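Local coordinates for nitroalkane oxidase (Podospora anserina, PDB 3MKH), which oxidises primary and secondary nitroalkanes to aldehydes or ketones with FAD and molecular oxygen, releasing nitrite and hydrogen peroxide, at residues 107-112 and 254-259; 351-356 and 408-413. All coordinates share one frame; numbering follows the deposited sequence.

Contact 1: residues 107-112 and 254-259; sequences NLAAGP and NVLCPA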
loop_
_atom_site.group_PDB
_atom_site.type_symbol
_atom_site.label_atom_id
_atom_site.label_comp_id
_atom_site.label_asym_id
_atom_site.label_seq_id
_atom_site.Cartn_x
_atom_site.Cartn_y
_atom_site.Cartn_z
ATOM N N ASN A 107 26.624 -26.334 13.416
ATOM C CA ASN A 107 27.173 -26.370 12.058
ATOM C C ASN A 107 28.166 -25.232 11.869
ATOM O O ASN A 107 29.197 -25.397 11.207
ATOM C CB ASN A 107 26.072 -26.211 11.004
ATOM C CG ASN A 107 25.243 -27.461 10.824
ATOM O OD1 ASN A 107 24.076 -27.392 10.437
ATOM N ND2 ASN A 107 25.834 -28.607 11.099
ATOM N N LEU A 108 27.852 -24.069 12.440
ATOM C CA LEU A 108 28.682 -22.877 12.235
ATOM C C LEU A 108 29.965 -22.845 13.081
ATOM O O LEU A 108 30.973 -22.302 12.639
ATOM C CB LEU A 108 27.881 -21.587 12.457
ATOM C CG LEU A 108 26.701 -21.317 11.509
ATOM C CD1 LEU A 108 25.900 -20.120 11.985
ATOM C CD2 LEU A 108 27.174 -21.108 10.076
ATOM N N ALA A 109 29.945 -23.432 14.275
ATOM C CA ALA A 109 31.016 -23.140 15.238
ATOM C C ALA A 109 31.556 -24.331 16.028
ATOM O O ALA A 109 32.421 -24.163 16.880
ATOM C CB ALA A 109 30.562 -22.041 16.207
ATOM N N ALA A 110 31.042 -25.521 15.764
ATOM C CA ALA A 110 31.433 -26.682 16.544
ATOM C C ALA A 110 32.955 -26.813 16.586
ATOM O O ALA A 110 33.635 -26.514 15.606
ATOM C CB ALA A 110 30.822 -27.940 15.959
ATOM N N GLY A 111 33.477 -27.249 17.731
ATOM C CA GLY A 111 34.857 -27.698 17.814
ATOM C C GLY A 111 34.875 -29.212 17.902
ATOM O O GLY A 111 33.807 -29.846 17.903
ATOM N N PRO A 112 36.077 -29.812 17.988
ATOM C CA PRO A 112 36.163 -31.278 18.023
ATOM C C PRO A 112 35.416 -31.878 19.215
ATOM O O PRO A 112 34.903 -32.995 19.129
ATOM C CB PRO A 112 37.676 -31.548 18.139
ATOM C CG PRO A 112 38.302 -30.231 18.515
ATOM C CD PRO A 112 37.404 -29.168 17.975
ATOM N N ASN A 254 30.836 -27.864 27.131
ATOM C CA ASN A 254 29.509 -27.427 26.670
ATOM C C ASN A 254 29.511 -26.042 26.030
ATOM O O ASN A 254 28.544 -25.658 25.357
ATOM C CB ASN A 254 28.479 -27.446 27.811
ATOM C CG ASN A 254 27.851 -28.814 28.029
ATOM O OD1 ASN A 254 26.621 -28.946 28.112
ATOM N ND2 ASN A 254 28.677 -29.829 28.154
ATOM N N VAL A 255 30.565 -25.264 26.268
ATOM C CA VAL A 255 30.637 -23.934 25.672
ATOM C C VAL A 255 30.878 -24.047 24.165
ATOM O O VAL A 255 31.871 -24.639 23.730
ATOM C CB VAL A 255 31.736 -23.073 26.301
ATOM C CG1 VAL A 255 31.834 -21.745 25.569
ATOM C CG2 VAL A 255 31.468 -22.856 27.791
ATOM N N LEU A 256 29.954 -23.500 23.373
ATOM C CA LEU A 256 30.076 -23.524 21.919
ATOM C C LEU A 256 30.733 -22.253 21.415
ATOM O O LEU A 256 31.658 -22.305 20.606
ATOM C CB LEU A 256 28.707 -23.705 21.244
ATOM C CG LEU A 256 28.712 -23.660 19.706
ATOM C CD1 LEU A 256 29.397 -24.892 19.121
ATOM C CD2 LEU A 256 27.270 -23.539 19.132
ATOM N N CYS A 257 30.241 -21.109 21.878
ATOM C CA CYS A 257 30.872 -19.829 21.579
ATOM C C CYS A 257 31.223 -19.129 22.864
ATOM O O CYS A 257 30.334 -18.786 23.645
ATOM C CB CYS A 257 29.953 -18.922 20.760
ATOM S SG CYS A 257 29.337 -19.719 19.264
ATOM N N PRO A 258 32.528 -18.914 23.088
ATOM C CA PRO A 258 33.008 -18.205 24.273
ATOM C C PRO A 258 32.545 -16.758 24.234
ATOM O O PRO A 258 32.196 -16.238 23.166
ATOM C CB PRO A 258 34.542 -18.261 24.126
ATOM C CG PRO A 258 34.810 -19.372 23.136
ATOM C CD PRO A 258 33.633 -19.348 22.208
ATOM N N ALA A 259 32.576 -16.103 25.387
ATOM C CA ALA A 259 32.095 -14.733 25.478
ATOM C C ALA A 259 32.692 -13.842 24.396
ATOM O O ALA A 259 33.912 -13.798 24.202
ATOM C CB ALA A 259 32.365 -14.166 26.872
HETATM O O HOH W 1 33.243 -24.355 19.597
#

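Contact 2: residues 351-356 and 408-413; sequences LALAAK and RHLQQL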
loop_
_atom_site.group_PDB
_atom_site.type_symbol
_atom_site.label_atom_id
_atom_site.label_comp_id
_atom_site.label_asym_id
_atom_site.label_seq_id
_atom_site.Cartn_x
_atom_site.Cartn_y
_atom_site.Cartn_z
ATOM N N LEU A 351 20.832 -9.700 1.122
ATOM C CA LEU A 351 19.810 -10.379 0.325
ATOM C C LEU A 351 18.986 -11.357 1.162
ATOM O O LEU A 351 17.786 -11.489 0.946
ATOM C CB LEU A 351 20.435 -11.107 -0.869
ATOM C CG LEU A 351 21.093 -10.206 -1.928
ATOM C CD1 LEU A 351 21.517 -11.039 -3.144
ATOM C CD2 LEU A 351 20.173 -9.068 -2.347
ATOM N N ALA A 352 19.629 -12.051 2.099
ATOM C CA ALA A 352 18.896 -12.945 2.993
ATOM C C ALA A 352 17.863 -12.149 3.786
ATOM O O ALA A 352 16.705 -12.519 3.824
ATOM C CB ALA A 352 19.844 -13.674 3.943
ATOM N N LEU A 353 18.303 -11.071 4.427
ATOM C CA LEU A 353 17.401 -10.155 5.130
ATOM C C LEU A 353 16.269 -9.646 4.235
ATOM O O LEU A 353 15.099 -9.587 4.653
ATOM C CB LEU A 353 18.182 -8.965 5.680
ATOM C CG LEU A 353 19.271 -9.315 6.696
ATOM C CD1 LEU A 353 20.267 -8.158 6.847
ATOM C CD2 LEU A 353 18.633 -9.662 8.020
ATOM N N ALA A 354 16.608 -9.277 3.005
ATOM C CA ALA A 354 15.592 -8.807 2.057
ATOM C C ALA A 354 14.519 -9.861 1.776
ATOM O O ALA A 354 13.312 -9.544 1.744
ATOM C CB ALA A 354 16.245 -8.350 0.744
ATOM N N ALA A 355 14.943 -11.107 1.556
ATOM C CA ALA A 355 13.980 -12.161 1.246
ATOM C C ALA A 355 13.046 -12.330 2.435
ATOM O O ALA A 355 11.836 -12.431 2.266
ATOM C CB ALA A 355 14.674 -13.502 0.923
ATOM N N LYS A 356 13.618 -12.357 3.634
ATOM C CA LYS A 356 12.820 -12.514 4.855
ATOM C C LYS A 356 11.777 -11.396 4.945
ATOM O O LYS A 356 10.592 -11.653 5.124
ATOM C CB LYS A 356 13.718 -12.512 6.097
ATOM C CG LYS A 356 13.103 -13.134 7.357
ATOM C CD LYS A 356 12.089 -12.220 8.061
ATOM C CE LYS A 356 11.884 -12.662 9.532
ATOM N NZ LYS A 356 10.856 -11.818 10.255
ATOM N N ARG A 408 16.752 -3.129 11.290
ATOM C CA ARG A 408 17.903 -2.537 11.993
ATOM C C ARG A 408 19.206 -3.115 11.449
ATOM O O ARG A 408 20.216 -2.426 11.377
ATOM C CB ARG A 408 17.854 -2.794 13.503
ATOM C CG ARG A 408 16.687 -2.163 14.242
ATOM C CD ARG A 408 16.402 -0.758 13.742
ATOM N NE ARG A 408 15.060 -0.715 13.192
ATOM C CZ ARG A 408 14.700 -0.064 12.091
ATOM N NH1 ARG A 408 15.581 0.640 11.391
ATOM N NH2 ARG A 408 13.432 -0.127 11.695
ATOM N N HIS A 409 19.200 -4.398 11.102
ATOM C CA HIS A 409 20.377 -4.973 10.468
ATOM C C HIS A 409 20.617 -4.361 9.081
ATOM O O HIS A 409 21.731 -3.961 8.771
ATOM C CB HIS A 409 20.287 -6.496 10.422
ATOM C CG HIS A 409 20.516 -7.143 11.753
ATOM N ND1 HIS A 409 21.588 -7.971 12.005
ATOM C CD2 HIS A 409 19.828 -7.057 12.916
ATOM C CE1 HIS A 409 21.539 -8.384 13.259
ATOM N NE2 HIS A 409 20.483 -7.842 13.835
ATOM N N LEU A 410 19.567 -4.253 8.267
ATOM C CA LEU A 410 19.693 -3.591 6.967
ATOM C C LEU A 410 20.257 -2.169 7.133
ATOM O O LEU A 410 21.141 -1.743 6.392
ATOM C CB LEU A 410 18.337 -3.565 6.260
ATOM C CG LEU A 410 17.865 -4.949 5.806
ATOM C CD1 LEU A 410 16.399 -4.931 5.334
ATOM C CD2 LEU A 410 18.786 -5.494 4.706
ATOM N N GLN A 411 19.751 -1.446 8.123
ATOM C CA GLN A 411 20.253 -0.101 8.422
ATOM C C GLN A 411 21.758 -0.078 8.754
ATOM O O GLN A 411 22.496 0.757 8.233
ATOM C CB GLN A 411 19.424 0.520 9.553
ATOM C CG GLN A 411 19.880 1.896 10.033
ATOM C CD GLN A 411 18.979 2.466 11.130
ATOM O OE1 GLN A 411 18.967 3.677 11.363
ATOM N NE2 GLN A 411 18.230 1.595 11.814
ATOM N N GLN A 412 22.215 -0.989 9.613
ATOM C CA GLN A 412 23.643 -1.065 9.946
ATOM C C GLN A 412 24.525 -1.440 8.751
ATOM O O GLN A 412 25.650 -0.952 8.625
ATOM C CB GLN A 412 23.886 -2.025 11.112
ATOM C CG GLN A 412 23.227 -1.550 12.400
ATOM C CD GLN A 412 23.681 -0.147 12.802
ATOM O OE1 GLN A 412 24.868 0.189 12.700
ATOM N NE2 GLN A 412 22.737 0.676 13.269
ATOM N N LEU A 413 24.018 -2.301 7.876
ATOM C CA LEU A 413 24.744 -2.649 6.651
ATOM C C LEU A 413 24.971 -1.424 5.767
ATOM O O LEU A 413 26.100 -1.157 5.354
ATOM C CB LEU A 413 24.012 -3.739 5.868
ATOM C CG LEU A 413 24.058 -5.119 6.533
ATOM C CD1 LEU A 413 23.090 -6.128 5.870
ATOM C CD2 LEU A 413 25.494 -5.649 6.535
#

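Contact 1: residues 107-112 and 254-259
Leu256 holds CG anti to its own nitrogen (chi1 177°), while Cys257 places SG beside its nitrogen and anti to the carbonyl carbon (chi1 -54°); the two side chains thereby reach the end of helix 90-109 at neighbouring points. Methyl CD1 is the branch of Leu256 that does the touching. It lies against the backbone where Ala109 passes into Ala110: Leu256 CD1 is 3.7 Å from Ala110 CA and 3.8 Å from Ala109 C. The methyl of Ala109 points toward 254-259 and faces both partners: Ala109 CB is 4.0 Å from Cys257 SG and 4.2 Å from Leu256 CD1. Ala110 turns its own methyl away, onto His68, and offers the leucine its CA instead.

No direct hydrogen bond crosses the contact. The carbonyls Ala109 O and Leu256 O stand 4.2 Å apart and share a water, which donates to both of them, at 2.8 Å to Ala109 O and 2.8 Å to Leu256 O. The two acceptors subtend about 98° at that water, so one molecule can serve both and links the backbones beside the apolar patch. Further cover comes from Val265 of helix 262-298, which packs on both Ala109 and Cys257, and from Pro105, Ile106 and His114, which touch Leu256.

The side chain of Leu256 is about 14 Å from the bound FAD, so this contact joins domains rather than lining the flavin pocket. It seats the end of an N-terminal-domain helix on the border strand 255-257 of the middle beta domain of the acyl-CoA dehydrogenase fold. There Leu256 and Cys257, both facing Ile208 of strand 206-212, form a classic beta bulge, consistent with two consecutive side chains meeting the same helix end.

Contact 2: residues 351-356 and 408-413
Leu353 reaches from helix 345-374 to meet His409, Leu410 and Leu413 on helix 402-415. With CG beside its nitrogen and anti to the carbonyl carbon (chi1 -61°), Leu353 extends its CD1 methyl across the gap, and this atom meets all three partners. Leu413 CD1 meets Leu353 CD1 tip to tip at 3.6 Å. Leu410 slides past in the opposite direction; its CG, also beside the nitrogen (chi1 -69°), carries CD2 back toward Leu353 although its CB does not point there, and Leu410 CD2 lies 3.7 Å from both CB and CD1 of Leu353. His409 CB is 3.9 Å from Leu353 CD1. The histidine ring leads away, ND1 hydrogen-bonded to Arg349 and the ring edge-to-face with Phe267. An alanine in place of Leu410 would remove CG and both methyls, and is likely to open a gap beside Leu353 and set that leucine freer to turn.

The axes of the two segments pass 10.2 Å apart at 148°, an antiparallel pair crossing at a slant. Arg406 also touches Leu353, completing with His409, Leu410 and Leu413 a single knob-into-hole fit within the C-terminal helical bundle of the acyl-CoA dehydrogenase fold.

From the N terminus, the chain builds the first helical domain up to helix 90-109, then runs through the beta domain before strand 255-257 returns to that helix end; contact 1 closes this loop of 141 intervening residues. The chain next enters helix 262-298 and the C-terminal bundle. Contact 2 closes a shorter, mostly helical loop of 51 residues, between helices 345-374 and 402-415. The two loops are in series, neither nested nor crossed. The centres of contacts 1 and 2 lie about 25 Å apart, and the nearest atoms of contacts 1 and 2 about 12 Å apart. Contact 1 ties the N-terminal helices to the beta domain, whereas contact 2 works inside the C-terminal domain; helix 262-298 packs beside both.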